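Local structure of DNA polymerase III subunit beta (Deinococcus radiodurans, 4TRT) at residues N49-L54 against N227-D232; S119-A124 against R209-D214; L252-L257 against G325-D330; A342-V347 against A355-L360. The protein probably tethers DNA polymerases and other proteins to DNA as a ring-shaped head-to-tail homodimer, which makes DNA synthesis processive. All blocks are in the same frame, centred on the assembly; numbering follows the deposited sequence.

Contact 1: residues N49-L54 against N227-D232; sequences NLEIDL and NLKLLD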
loop_
_atom_site.group_PDB
_atom_site.type_symbol
_atom_site.label_atom_id
_atom_site.label_comp_id
_atom_site.label_asym_id
_atom_site.label_seq_id
_atom_site.Cartn_x
_atom_site.Cartn_y
_atom_site.Cartn_z
ATOM N N ASN A 49 -20.405 0.405 -15.364
ATOM C CA ASN A 49 -19.395 1.413 -15.724
ATOM C C ASN A 49 -19.408 1.675 -17.228
ATOM O O ASN A 49 -18.446 2.194 -17.791
ATOM C CB ASN A 49 -17.998 1.016 -15.241
ATOM C CG ASN A 49 -17.450 -0.205 -15.941
ATOM O OD1 ASN A 49 -18.040 -0.725 -16.895
ATOM N ND2 ASN A 49 -16.295 -0.667 -15.480
ATOM N N LEU A 50 -20.500 1.266 -17.863
ATOM C CA LEU A 50 -20.735 1.410 -19.294
ATOM C C LEU A 50 -20.004 0.358 -20.137
ATOM O O LEU A 50 -20.395 0.132 -21.269
ATOM C CB LEU A 50 -20.430 2.841 -19.785
ATOM C CG LEU A 50 -21.094 3.980 -18.999
ATOM C CD1 LEU A 50 -20.767 5.336 -19.607
ATOM C CD2 LEU A 50 -22.601 3.808 -18.907
ATOM N N GLU A 51 -18.969 -0.293 -19.609
ATOM C CA GLU A 51 -18.344 -1.430 -20.333
ATOM C C GLU A 51 -18.840 -2.765 -19.797
ATOM O O GLU A 51 -18.996 -3.717 -20.549
ATOM C CB GLU A 51 -16.816 -1.369 -20.258
ATOM C CG GLU A 51 -16.222 -0.114 -20.880
ATOM C CD GLU A 51 -16.627 0.080 -22.336
ATOM O OE1 GLU A 51 -16.742 -0.920 -23.097
ATOM O OE2 GLU A 51 -16.856 1.245 -22.731
ATOM N N ILE A 52 -19.076 -2.832 -18.497
ATOM C CA ILE A 52 -19.737 -4.005 -17.929
ATOM C C ILE A 52 -20.914 -3.604 -17.053
ATOM O O ILE A 52 -20.954 -2.502 -16.543
ATOM C CB ILE A 52 -18.760 -4.938 -17.168
ATOM C CG1 ILE A 52 -18.240 -4.309 -15.878
ATOM C CG2 ILE A 52 -17.607 -5.370 -18.062
ATOM C CD1 ILE A 52 -17.751 -5.338 -14.875
ATOM N N ASP A 53 -21.871 -4.519 -16.896
ATOM C CA ASP A 53 -22.919 -4.407 -15.886
ATOM C C ASP A 53 -22.698 -5.524 -14.901
ATOM O O ASP A 53 -22.306 -6.620 -15.285
ATOM C CB ASP A 53 -24.330 -4.586 -16.462
ATOM C CG ASP A 53 -24.575 -3.765 -17.706
ATOM O OD1 ASP A 53 -24.097 -2.619 -17.760
ATOM O OD2 ASP A 53 -25.265 -4.271 -18.621
ATOM N N LEU A 54 -23.000 -5.254 -13.640
ATOM C CA LEU A 54 -22.816 -6.231 -12.582
ATOM C C LEU A 54 -24.013 -6.216 -11.651
ATOM O O LEU A 54 -24.545 -5.150 -11.322
ATOM C CB LEU A 54 -21.540 -5.904 -11.812
ATOM C CG LEU A 54 -21.105 -6.830 -10.687
ATOM C CD1 LEU A 54 -20.735 -8.207 -11.233
ATOM C CD2 LEU A 54 -19.948 -6.190 -9.940
ATOM N N ASN A 227 -22.672 -8.665 -17.251
ATOM C CA ASN A 227 -22.756 -8.440 -18.692
ATOM C C ASN A 227 -21.458 -7.806 -19.168
ATOM O O ASN A 227 -20.953 -6.857 -18.547
ATOM C CB ASN A 227 -23.914 -7.499 -19.072
ATOM C CG ASN A 227 -25.285 -8.090 -18.808
ATOM O OD1 ASN A 227 -25.462 -9.312 -18.810
ATOM N ND2 ASN A 227 -26.282 -7.213 -18.611
ATOM N N LEU A 228 -20.927 -8.324 -20.272
ATOM C CA LEU A 228 -19.749 -7.747 -20.906
ATOM C C LEU A 228 -19.857 -7.842 -22.410
ATOM O O LEU A 228 -20.611 -8.668 -22.935
ATOM C CB LEU A 228 -18.478 -8.445 -20.465
ATOM C CG LEU A 228 -18.497 -9.972 -20.582
ATOM C CD1 LEU A 228 -17.237 -10.531 -21.229
ATOM C CD2 LEU A 228 -18.731 -10.589 -19.206
ATOM N N LYS A 229 -19.099 -6.986 -23.082
ATOM C CA LYS A 229 -19.054 -6.965 -24.524
ATOM C C LYS A 229 -18.109 -8.051 -24.983
ATOM O O LYS A 229 -17.244 -8.479 -24.231
ATOM C CB LYS A 229 -18.533 -5.627 -25.024
ATOM C CG LYS A 229 -19.437 -4.459 -24.710
ATOM C CD LYS A 229 -18.799 -3.154 -25.151
ATOM C CE LYS A 229 -19.607 -1.966 -24.664
ATOM N NZ LYS A 229 -18.742 -0.756 -24.665
ATOM N N LEU A 230 -18.296 -8.510 -26.213
ATOM C CA LEU A 230 -17.382 -9.453 -26.833
ATOM C C LEU A 230 -16.794 -8.774 -28.069
ATOM O O LEU A 230 -17.477 -7.987 -28.711
ATOM C CB LEU A 230 -18.131 -10.712 -27.274
ATOM C CG LEU A 230 -18.612 -11.672 -26.191
ATOM C CD1 LEU A 230 -19.395 -12.823 -26.821
ATOM C CD2 LEU A 230 -17.430 -12.166 -25.375
ATOM N N LEU A 231 -15.549 -9.093 -28.416
ATOM C CA LEU A 231 -14.934 -8.522 -29.624
ATOM C C LEU A 231 -15.300 -9.350 -30.845
ATOM O O LEU A 231 -15.417 -10.577 -30.764
ATOM C CB LEU A 231 -13.416 -8.446 -29.481
ATOM C CG LEU A 231 -12.887 -7.629 -28.294
ATOM C CD1 LEU A 231 -11.362 -7.515 -28.381
ATOM C CD2 LEU A 231 -13.500 -6.240 -28.203
ATOM N N ASP A 232 -15.487 -8.660 -31.966
ATOM C CA ASP A 232 -15.762 -9.296 -33.242
ATOM C C ASP A 232 -14.474 -9.754 -33.907
ATOM O O ASP A 232 -13.382 -9.342 -33.533
ATOM C CB ASP A 232 -16.478 -8.321 -34.179
ATOM C CG ASP A 232 -17.968 -8.284 -33.943
ATOM O OD1 ASP A 232 -18.655 -9.226 -34.394
ATOM O OD2 ASP A 232 -18.453 -7.309 -33.334
HETATM O O HOH W 1 -17.017 -5.322 -21.825
#
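The carboxylate of D53 and the side-chain amide of N227 are turned 76° against each other on one face of an antiparallel strand pair. They meet at their edges. ND2 of N227 gives a nearly straight hydrogen bond of 3.1 Å to OD2 of D53. The acceptor lies in the amide plane and uses its anti lone pair, away from OD1. F120 packs against both side chains. N227 OD1 bonds T218 OG1 and D53 OD1 bonds T48 OG1; ND2 gives a second bond to S119 O. The amide is therefore gripped at both ends.

Strands 52-59 and 224-229 belong to the N-terminal and central domains. Their pairing continues one sheet across the two, as is characteristic of these processivity rings. D53 and N227 form a hydrogen-bonded pair, with D53 N to N227 O at 3.0 Å and N227 N to D53 O at 2.9 Å. On the other face, I52 CG2 touches L228 CB at 4.0 Å. Both of these side chains also reach S195 on helix 193-202.

OD1 of N49 accepts from E51 N, an Asx turn, and from I52 N, which makes a wider Asx motif. Farther out, the extended K229 chain makes a salt bridge to E51. Between the same two residues, a water accepts from K229 N and donates to E51 O.

Contact 2: residues S119-A124 against R209-D214; sequences SFPAQA and RFTYGD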
loop_
_atom_site.group_PDB
_atom_site.type_symbol
_atom_site.label_atom_id
_atom_site.label_comp_id
_atom_site.label_asym_id
_atom_site.label_seq_id
_atom_site.Cartn_x
_atom_site.Cartn_y
_atom_site.Cartn_z
ATOM N N SER A 119 -30.530 -5.610 -17.675
ATOM C CA SER A 119 -31.100 -6.944 -17.899
ATOM C C SER A 119 -29.995 -7.980 -18.005
ATOM O O SER A 119 -29.066 -7.813 -18.788
ATOM C CB SER A 119 -31.921 -7.001 -19.201
ATOM O OG SER A 119 -33.294 -6.727 -18.985
ATOM N N PHE A 120 -30.132 -9.062 -17.246
ATOM C CA PHE A 120 -29.168 -10.143 -17.249
ATOM C C PHE A 120 -29.866 -11.433 -17.715
ATOM O O PHE A 120 -30.623 -12.026 -16.951
ATOM C CB PHE A 120 -28.568 -10.309 -15.847
ATOM C CG PHE A 120 -27.853 -9.075 -15.342
ATOM C CD1 PHE A 120 -28.550 -8.078 -14.664
ATOM C CD2 PHE A 120 -26.491 -8.915 -15.538
ATOM C CE1 PHE A 120 -27.900 -6.946 -14.207
ATOM C CE2 PHE A 120 -25.833 -7.780 -15.078
ATOM C CZ PHE A 120 -26.534 -6.800 -14.413
ATOM N N PRO A 121 -29.642 -11.855 -18.977
ATOM C CA PRO A 121 -30.248 -13.113 -19.451
ATOM C C PRO A 121 -29.689 -14.350 -18.745
ATOM O O PRO A 121 -28.554 -14.318 -18.262
ATOM C CB PRO A 121 -29.913 -13.129 -20.946
ATOM C CG PRO A 121 -28.767 -12.192 -21.109
ATOM C CD PRO A 121 -28.953 -11.137 -20.065
ATOM N N ALA A 122 -30.483 -15.421 -18.698
ATOM C CA ALA A 122 -30.208 -16.595 -17.856
ATOM C C ALA A 122 -29.862 -17.902 -18.597
ATOM O O ALA A 122 -29.253 -18.795 -18.017
ATOM C CB ALA A 122 -31.405 -16.842 -16.940
ATOM N N GLN A 123 -30.258 -18.028 -19.860
ATOM C CA GLN A 123 -30.087 -19.290 -20.592
ATOM C C GLN A 123 -28.680 -19.878 -20.429
ATOM O O GLN A 123 -27.683 -19.244 -20.808
ATOM C CB GLN A 123 -30.408 -19.090 -22.078
ATOM C CG GLN A 123 -30.073 -20.282 -22.965
ATOM C CD GLN A 123 -30.723 -20.196 -24.331
ATOM O OE1 GLN A 123 -31.948 -20.149 -24.443
ATOM N NE2 GLN A 123 -29.909 -20.182 -25.379
ATOM N N ALA A 124 -28.604 -21.082 -19.861
ATOM C CA ALA A 124 -27.321 -21.731 -19.606
ATOM C C ALA A 124 -26.779 -22.378 -20.878
ATOM O O ALA A 124 -27.007 -23.555 -21.111
ATOM C CB ALA A 124 -27.477 -22.776 -18.506
ATOM N N ARG A 209 -21.885 -19.994 -15.390
ATOM C CA ARG A 209 -22.717 -20.233 -16.574
ATOM C C ARG A 209 -22.604 -19.087 -17.574
ATOM O O ARG A 209 -22.668 -17.925 -17.185
ATOM C CB ARG A 209 -24.184 -20.395 -16.165
ATOM C CG ARG A 209 -24.525 -21.765 -15.586
ATOM C CD ARG A 209 -25.880 -21.834 -14.878
ATOM N NE ARG A 209 -26.073 -20.831 -13.823
ATOM C CZ ARG A 209 -25.577 -20.882 -12.582
ATOM N NH1 ARG A 209 -24.804 -21.890 -12.185
ATOM N NH2 ARG A 209 -25.850 -19.896 -11.727
ATOM N N PHE A 210 -22.458 -19.414 -18.855
ATOM C CA PHE A 210 -22.406 -18.414 -19.930
ATOM C C PHE A 210 -23.747 -18.362 -20.651
ATOM O O PHE A 210 -24.310 -19.405 -21.006
ATOM C CB PHE A 210 -21.353 -18.782 -20.984
ATOM C CG PHE A 210 -19.924 -18.608 -20.552
ATOM C CD1 PHE A 210 -19.569 -18.262 -19.258
ATOM C CD2 PHE A 210 -18.910 -18.828 -21.479
ATOM C CE1 PHE A 210 -18.239 -18.124 -18.906
ATOM C CE2 PHE A 210 -17.582 -18.691 -21.132
ATOM C CZ PHE A 210 -17.244 -18.328 -19.845
ATOM N N THR A 211 -24.246 -17.153 -20.878
ATOM C CA THR A 211 -25.376 -16.930 -21.763
ATOM C C THR A 211 -24.865 -16.073 -22.916
ATOM O O THR A 211 -24.433 -14.937 -22.696
ATOM C CB THR A 211 -26.521 -16.166 -21.062
ATOM O OG1 THR A 211 -26.889 -16.844 -19.854
ATOM C CG2 THR A 211 -27.727 -16.045 -21.989
ATOM N N TYR A 212 -24.933 -16.609 -24.135
ATOM C CA TYR A 212 -24.493 -15.888 -25.334
ATOM C C TYR A 212 -25.517 -14.840 -25.735
ATOM O O TYR A 212 -26.714 -15.080 -25.670
ATOM C CB TYR A 212 -24.314 -16.849 -26.510
ATOM C CG TYR A 212 -23.314 -17.945 -26.271
ATOM C CD1 TYR A 212 -22.042 -17.651 -25.794
ATOM C CD2 TYR A 212 -23.629 -19.275 -26.536
ATOM C CE1 TYR A 212 -21.117 -18.652 -25.581
ATOM C CE2 TYR A 212 -22.711 -20.286 -26.328
ATOM C CZ TYR A 212 -21.456 -19.967 -25.852
ATOM O OH TYR A 212 -20.527 -20.953 -25.650
ATOM N N GLY A 213 -25.036 -13.676 -26.147
ATOM C CA GLY A 213 -25.902 -12.622 -26.649
ATOM C C GLY A 213 -25.340 -12.079 -27.936
ATOM O O GLY A 213 -24.366 -12.612 -28.468
ATOM N N ASP A 214 -25.942 -11.010 -28.438
ATOM C CA ASP A 214 -25.479 -10.383 -29.673
ATOM C C ASP A 214 -24.344 -9.419 -29.337
ATOM O O ASP A 214 -24.578 -8.351 -28.784
ATOM C CB ASP A 214 -26.637 -9.643 -30.353
ATOM C CG ASP A 214 -26.236 -9.001 -31.666
ATOM O OD1 ASP A 214 -25.169 -9.338 -32.217
ATOM O OD2 ASP A 214 -27.004 -8.163 -32.162
#
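T211 faces the loop of P121 and Q123 with OG1 anti to its own carbonyl carbon (chi1 -54°), and this same torsion sets CG2 anti to the backbone N. The two branches do different work. OG1 donates a hydrogen bond of 2.7 Å to the backbone O of Q123, arriving from above the carbonyl plane, 46° out of it. CG2 lies 3.8 Å from CB of P121 and 4.1 Å from CB of Q123. The same Q123 O also receives a CA-H...O contact from T211 CA at 3.4 Å. One carbonyl thus meets both backbone and side chain of T211. An alanine here would remove OG1 and CG2, and would probably leave Q123 O without its hydroxyl donor and open a gap beside the P121 ring.

A further apolar touch joins A124 and R209. CB of A124 rests on CD of R209 at 4.1 Å. F210 points the other way and packs on strands 126-129 and 216-220.

The end of the loop is tied in by D125, whose carboxylate accepts from Q123 NE2 and from the backbone N of Y212. Earlier in the segment, P121 touches T218 and N227. The arrangement is that of an extended connector between successive domains of the three-domain chain. It is laid along strand 207-212 before the chain joins the same sheet as strand 126-129.

Contact 3: residues L252-L257 against G325-D330; sequences LPATAL and GPIDGD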
loop_
_atom_site.group_PDB
_atom_site.type_symbol
_atom_site.label_atom_id
_atom_site.label_comp_id
_atom_site.label_asym_id
_atom_site.label_seq_id
_atom_site.Cartn_x
_atom_site.Cartn_y
_atom_site.Cartn_z
ATOM N N LEU A 252 15.037 -26.003 -14.324
ATOM C CA LEU A 252 15.577 -25.440 -13.096
ATOM C C LEU A 252 14.451 -24.965 -12.186
ATOM O O LEU A 252 13.317 -24.827 -12.637
ATOM C CB LEU A 252 16.540 -24.282 -13.420
ATOM C CG LEU A 252 15.928 -22.981 -13.923
ATOM C CD1 LEU A 252 17.043 -21.969 -14.115
ATOM C CD2 LEU A 252 15.125 -23.117 -15.217
ATOM N N PRO A 253 14.766 -24.693 -10.915
ATOM C CA PRO A 253 13.748 -24.223 -9.978
ATOM C C PRO A 253 13.172 -22.879 -10.394
ATOM O O PRO A 253 13.927 -21.952 -10.696
ATOM C CB PRO A 253 14.517 -24.090 -8.667
ATOM C CG PRO A 253 15.709 -24.977 -8.816
ATOM C CD PRO A 253 16.076 -24.861 -10.253
ATOM N N ALA A 254 11.847 -22.792 -10.433
ATOM C CA ALA A 254 11.166 -21.599 -10.898
ATOM C C ALA A 254 11.489 -20.395 -10.029
ATOM O O ALA A 254 11.701 -19.293 -10.542
ATOM C CB ALA A 254 9.667 -21.828 -10.911
ATOM N N THR A 255 11.519 -20.597 -8.719
ATOM C CA THR A 255 11.676 -19.463 -7.807
ATOM C C THR A 255 13.072 -18.885 -7.925
ATOM O O THR A 255 13.231 -17.647 -7.952
ATOM C CB THR A 255 11.394 -19.857 -6.353
ATOM O OG1 THR A 255 10.010 -20.190 -6.224
ATOM C CG2 THR A 255 11.763 -18.730 -5.381
ATOM N N ALA A 256 14.076 -19.758 -8.025
ATOM C CA ALA A 256 15.453 -19.279 -8.212
ATOM C C ALA A 256 15.571 -18.464 -9.499
ATOM O O ALA A 256 16.190 -17.385 -9.509
ATOM C CB ALA A 256 16.458 -20.424 -8.167
ATOM N N LEU A 257 14.945 -18.935 -10.582
ATOM C CA LEU A 257 15.011 -18.215 -11.856
ATOM C C LEU A 257 14.314 -16.861 -11.780
ATOM O O LEU A 257 14.843 -15.859 -12.285
ATOM C CB LEU A 257 14.438 -19.059 -13.007
ATOM C CG LEU A 257 14.364 -18.389 -14.372
ATOM C CD1 LEU A 257 15.758 -18.034 -14.915
ATOM C CD2 LEU A 257 13.589 -19.295 -15.333
ATOM N N GLY A 325 5.550 -15.958 -14.348
ATOM C CA GLY A 325 4.652 -15.734 -13.222
ATOM C C GLY A 325 3.830 -16.939 -12.815
ATOM O O GLY A 325 3.867 -17.341 -11.657
ATOM N N PRO A 326 3.080 -17.520 -13.758
ATOM C CA PRO A 326 2.242 -18.699 -13.466
ATOM C C PRO A 326 2.989 -20.030 -13.269
ATOM O O PRO A 326 2.357 -21.025 -12.989
ATOM C CB PRO A 326 1.349 -18.800 -14.704
ATOM C CG PRO A 326 1.374 -17.441 -15.321
ATOM C CD PRO A 326 2.773 -16.963 -15.089
ATOM N N ILE A 327 4.305 -20.052 -13.427
ATOM C CA ILE A 327 5.084 -21.278 -13.282
ATOM C C ILE A 327 5.611 -21.422 -11.853
ATOM O O ILE A 327 6.335 -20.564 -11.364
ATOM C CB ILE A 327 6.266 -21.333 -14.270
ATOM C CG1 ILE A 327 5.753 -21.287 -15.712
ATOM C CG2 ILE A 327 7.092 -22.599 -14.034
ATOM C CD1 ILE A 327 6.811 -21.122 -16.797
ATOM N N ASP A 328 5.251 -22.537 -11.213
ATOM C CA ASP A 328 5.728 -22.895 -9.871
ATOM C C ASP A 328 6.486 -24.235 -9.875
ATOM O O ASP A 328 6.274 -25.086 -10.729
ATOM C CB ASP A 328 4.539 -23.031 -8.930
ATOM C CG ASP A 328 3.708 -21.761 -8.837
ATOM O OD1 ASP A 328 4.297 -20.678 -8.661
ATOM O OD2 ASP A 328 2.466 -21.855 -8.902
ATOM N N GLY A 329 7.360 -24.412 -8.901
ATOM C CA GLY A 329 8.128 -25.637 -8.777
ATOM C C GLY A 329 9.349 -25.586 -9.666
ATOM O O GLY A 329 10.357 -24.976 -9.327
ATOM N N ASP A 330 9.291 -26.278 -10.788
ATOM C CA ASP A 330 10.393 -26.237 -11.738
ATOM C C ASP A 330 9.929 -25.707 -13.080
ATOM O O ASP A 330 8.820 -25.992 -13.520
ATOM C CB ASP A 330 11.009 -27.629 -11.853
ATOM C CG ASP A 330 11.634 -28.081 -10.538
ATOM O OD1 ASP A 330 12.723 -27.568 -10.162
ATOM O OD2 ASP A 330 11.015 -28.932 -9.861
HETATM O O HOH W 2 10.806 -23.037 -7.222
HETATM O O HOH W 3 7.967 -21.925 -7.545
#
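A254 and G329 carry the direct hydrogen bond of this contact, at the point where strand 248-253 turns into helix 254-265. P253 takes the N-cap position. It also forms an antiparallel non-hydrogen-bonded pair with D330, the first residue of strand 330-335. This strand-to-helix junction lies in the C-terminal domain.

Among the hydrogen bonds, A254 N donates to G329 O at 2.9 Å with a nearly straight N-H, although it stands above the carbonyl plane. The next amide, T255 N, donates to a water that in turn donates to the same G329 O. One loop oxygen thus takes A254 N directly and T255 N through a water. A second water lies between T255 OG1 and G329 N. From the next helical turn, K258 NZ bonds I327 O and G325 O. The backbone angles of G329 (phi 84°, psi -103°) suit glycine, because a CB would press on the preceding carbonyl.

Weaker CA-H...O contacts flank the direct bond, with D330 CA at 3.4 Å from L252 O and P253 CA at 3.5 Å from G329 O.

Apolar contact is small. CB of A254 touches CG2 of I327 at 4.1 Å. It also lies 3.6 Å from the O atoms of both I327 and G329.

On the P253 side, the carboxylate of D330 approaches the proline backbone, with OD1 at 3.5 Å from P253 CA.

Contact 4: residues A342-V347 against A355-L360; sequences AIFRAV and AVMVTL. Unlike the reference sequence in segment 342-347: V347 (reference Arg). Unlike the reference sequence in segment 355-360: A355 (reference Gly), V356 (reference Gly), M357 (reference His), V358 (reference Gly), T359 (reference His), L360 (reference Ala).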
loop_
_atom_site.group_PDB
_atom_site.type_symbol
_atom_site.label_atom_id
_atom_site.label_comp_id
_atom_site.label_asym_id
_atom_site.label_seq_id
_atom_site.Cartn_x
_atom_site.Cartn_y
_atom_site.Cartn_z
ATOM N N ALA A 342 11.117 -18.811 -27.916
ATOM C CA ALA A 342 11.294 -19.796 -26.856
ATOM C C ALA A 342 9.962 -20.109 -26.197
ATOM O O ALA A 342 9.044 -19.294 -26.237
ATOM C CB ALA A 342 12.269 -19.265 -25.818
ATOM N N ILE A 343 9.872 -21.277 -25.562
ATOM C CA ILE A 343 8.696 -21.652 -24.770
ATOM C C ILE A 343 9.134 -21.787 -23.311
ATOM O O ILE A 343 10.147 -22.430 -23.029
ATOM C CB ILE A 343 8.070 -22.974 -25.262
ATOM C CG1 ILE A 343 7.549 -22.840 -26.699
ATOM C CG2 ILE A 343 6.939 -23.417 -24.348
ATOM C CD1 ILE A 343 7.196 -24.181 -27.325
ATOM N N PHE A 344 8.394 -21.138 -22.402
ATOM C CA PHE A 344 8.557 -21.322 -20.968
ATOM C C PHE A 344 7.299 -22.012 -20.439
ATOM O O PHE A 344 6.178 -21.618 -20.759
ATOM C CB PHE A 344 8.745 -19.997 -20.216
ATOM C CG PHE A 344 9.937 -19.174 -20.643
ATOM C CD1 PHE A 344 10.928 -19.675 -21.476
ATOM C CD2 PHE A 344 10.094 -17.892 -20.120
ATOM C CE1 PHE A 344 12.004 -18.897 -21.835
ATOM C CE2 PHE A 344 11.184 -17.113 -20.447
ATOM C CZ PHE A 344 12.134 -17.609 -21.326
ATOM N N ARG A 345 7.485 -23.068 -19.655
ATOM C CA ARG A 345 6.366 -23.799 -19.070
ATOM C C ARG A 345 6.803 -24.522 -17.790
ATOM O O ARG A 345 7.992 -24.522 -17.459
ATOM C CB ARG A 345 5.795 -24.778 -20.094
ATOM C CG ARG A 345 6.779 -25.811 -20.596
ATOM C CD ARG A 345 6.187 -26.729 -21.652
ATOM N NE ARG A 345 6.976 -27.948 -21.682
ATOM C CZ ARG A 345 6.718 -29.014 -22.419
ATOM N NH1 ARG A 345 5.680 -29.042 -23.249
ATOM N NH2 ARG A 345 7.515 -30.072 -22.315
ATOM N N ALA A 346 5.847 -25.103 -17.062
ATOM C CA ALA A 346 6.171 -26.029 -15.955
ATOM C C ALA A 346 6.617 -27.371 -16.532
ATOM O O ALA A 346 6.335 -27.673 -17.688
ATOM C CB ALA A 346 4.985 -26.207 -15.011
ATOM N N VAL A 347 7.314 -28.180 -15.737
ATOM C CA VAL A 347 7.778 -29.504 -16.177
ATOM C C VAL A 347 6.651 -30.299 -16.887
ATOM O O VAL A 347 5.556 -30.440 -16.361
ATOM C CB VAL A 347 8.355 -30.313 -14.982
ATOM C CG1 VAL A 347 8.606 -31.775 -15.367
ATOM C CG2 VAL A 347 9.634 -29.663 -14.486
ATOM N N ALA A 355 3.971 -20.307 -22.138
ATOM C CA ALA A 355 4.288 -18.963 -22.620
ATOM C C ALA A 355 5.230 -19.097 -23.814
ATOM O O ALA A 355 6.166 -19.896 -23.780
ATOM C CB ALA A 355 4.960 -18.136 -21.534
ATOM N N VAL A 356 4.977 -18.313 -24.860
ATOM C CA VAL A 356 5.910 -18.176 -25.960
ATOM C C VAL A 356 6.497 -16.780 -25.871
ATOM O O VAL A 356 5.758 -15.788 -25.764
ATOM C CB VAL A 356 5.233 -18.374 -27.330
ATOM C CG1 VAL A 356 6.229 -18.138 -28.479
ATOM C CG2 VAL A 356 4.621 -19.764 -27.413
ATOM N N MET A 357 7.823 -16.728 -25.890
ATOM C CA MET A 357 8.593 -15.495 -25.793
ATOM C C MET A 357 9.392 -15.289 -27.060
ATOM O O MET A 357 9.988 -16.239 -27.564
ATOM C CB MET A 357 9.624 -15.651 -24.681
ATOM C CG MET A 357 9.073 -15.551 -23.277
ATOM S SD MET A 357 9.348 -13.951 -22.509
ATOM C CE MET A 357 10.756 -13.194 -23.328
ATOM N N VAL A 358 9.442 -14.059 -27.545
ATOM C CA VAL A 358 10.351 -13.686 -28.612
ATOM C C VAL A 358 11.635 -13.090 -28.037
ATOM O O VAL A 358 11.629 -12.572 -26.926
ATOM C CB VAL A 358 9.690 -12.685 -29.578
ATOM C CG1 VAL A 358 8.407 -13.298 -30.155
ATOM C CG2 VAL A 358 9.415 -11.339 -28.902
ATOM N N THR A 359 12.740 -13.205 -28.781
ATOM C CA THR A 359 14.016 -12.594 -28.378
ATOM C C THR A 359 14.037 -11.108 -28.780
ATOM O O THR A 359 13.250 -10.685 -29.626
ATOM C CB THR A 359 15.232 -13.335 -29.004
ATOM O OG1 THR A 359 15.116 -13.375 -30.427
ATOM C CG2 THR A 359 15.338 -14.754 -28.476
ATOM N N LEU A 360 14.923 -10.330 -28.160
ATOM C CA LEU A 360 15.190 -8.940 -28.589
ATOM C C LEU A 360 16.076 -8.965 -29.834
ATOM O O LEU A 360 16.963 -9.814 -29.946
ATOM C CB LEU A 360 15.886 -8.154 -27.475
ATOM C CG LEU A 360 15.069 -7.929 -26.193
ATOM C CD1 LEU A 360 15.934 -7.338 -25.079
ATOM C CD2 LEU A 360 13.876 -7.016 -26.449
#
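M357 lays its CG over one face of the F344 ring, 3.8 Å above the plane and displaced toward the rim. This is a CH-pi contact. The methionine chain bends sharply at its second torsion (chi2 -101°), which places SD obliquely to the ring, 5.0 Å from its centroid, in a Met-aromatic contact.

Large and small side chains alternate on this face of the hairpin. F344 stands opposite A355, and M357 stands opposite A342. Each bulky group thus has an alanine as its direct neighbour across the strands. The A355 methyl meets the base of the F344 side chain, CB to CB at 4.4 Å. The two large side chains lean together on the diagonal. Helix 317-324 covers them: F344 touches A323 and L324, and M357 touches V320. An alanine in place of F344 would take away the ring, and would probably leave M357 CG without its aromatic face and open a gap against A323 and L324.

On the other face, I343 and V356 form a non-hydrogen-bonded pair, and I343 CG1 meets V356 CG2 at 4.3 Å. I343 also packs on P243.

Four backbone bonds knit the strands. A342 and M357 exchange two, with A342 N to M357 O at 2.8 Å, and F344 and A355 exchange two more. V356 is bonded onward to V175 and I343 to L334, so both strands are interior to their sheet. With the main-chain groups paired, the face of F344 and M357 can lie buried under helix 317-324 without a polar side chain that needs a partner.

Contact 4 is fully buried, while contacts 1, 2 and 3 mix buried and exposed residues. Contacts 1 and 2 sit on one eight-strand sheet and touch through the loop at S119 and F120. Contact 2 is nested inside the chain loop that contact 1 closes. Contacts 3 and 4 share another sheet and meet where I327 packs on R345 and A346. Centres of contacts 1 and 4 are about 32 Å apart, on opposite sides of the chain's centre. Chemistry follows place. Contact 4 joins backbone bonds to apolar and aromatic side chains, contact 1 adds a surface salt bridge, contact 2 relies on one hydroxyl, and contact 3 uses waters at a helix start.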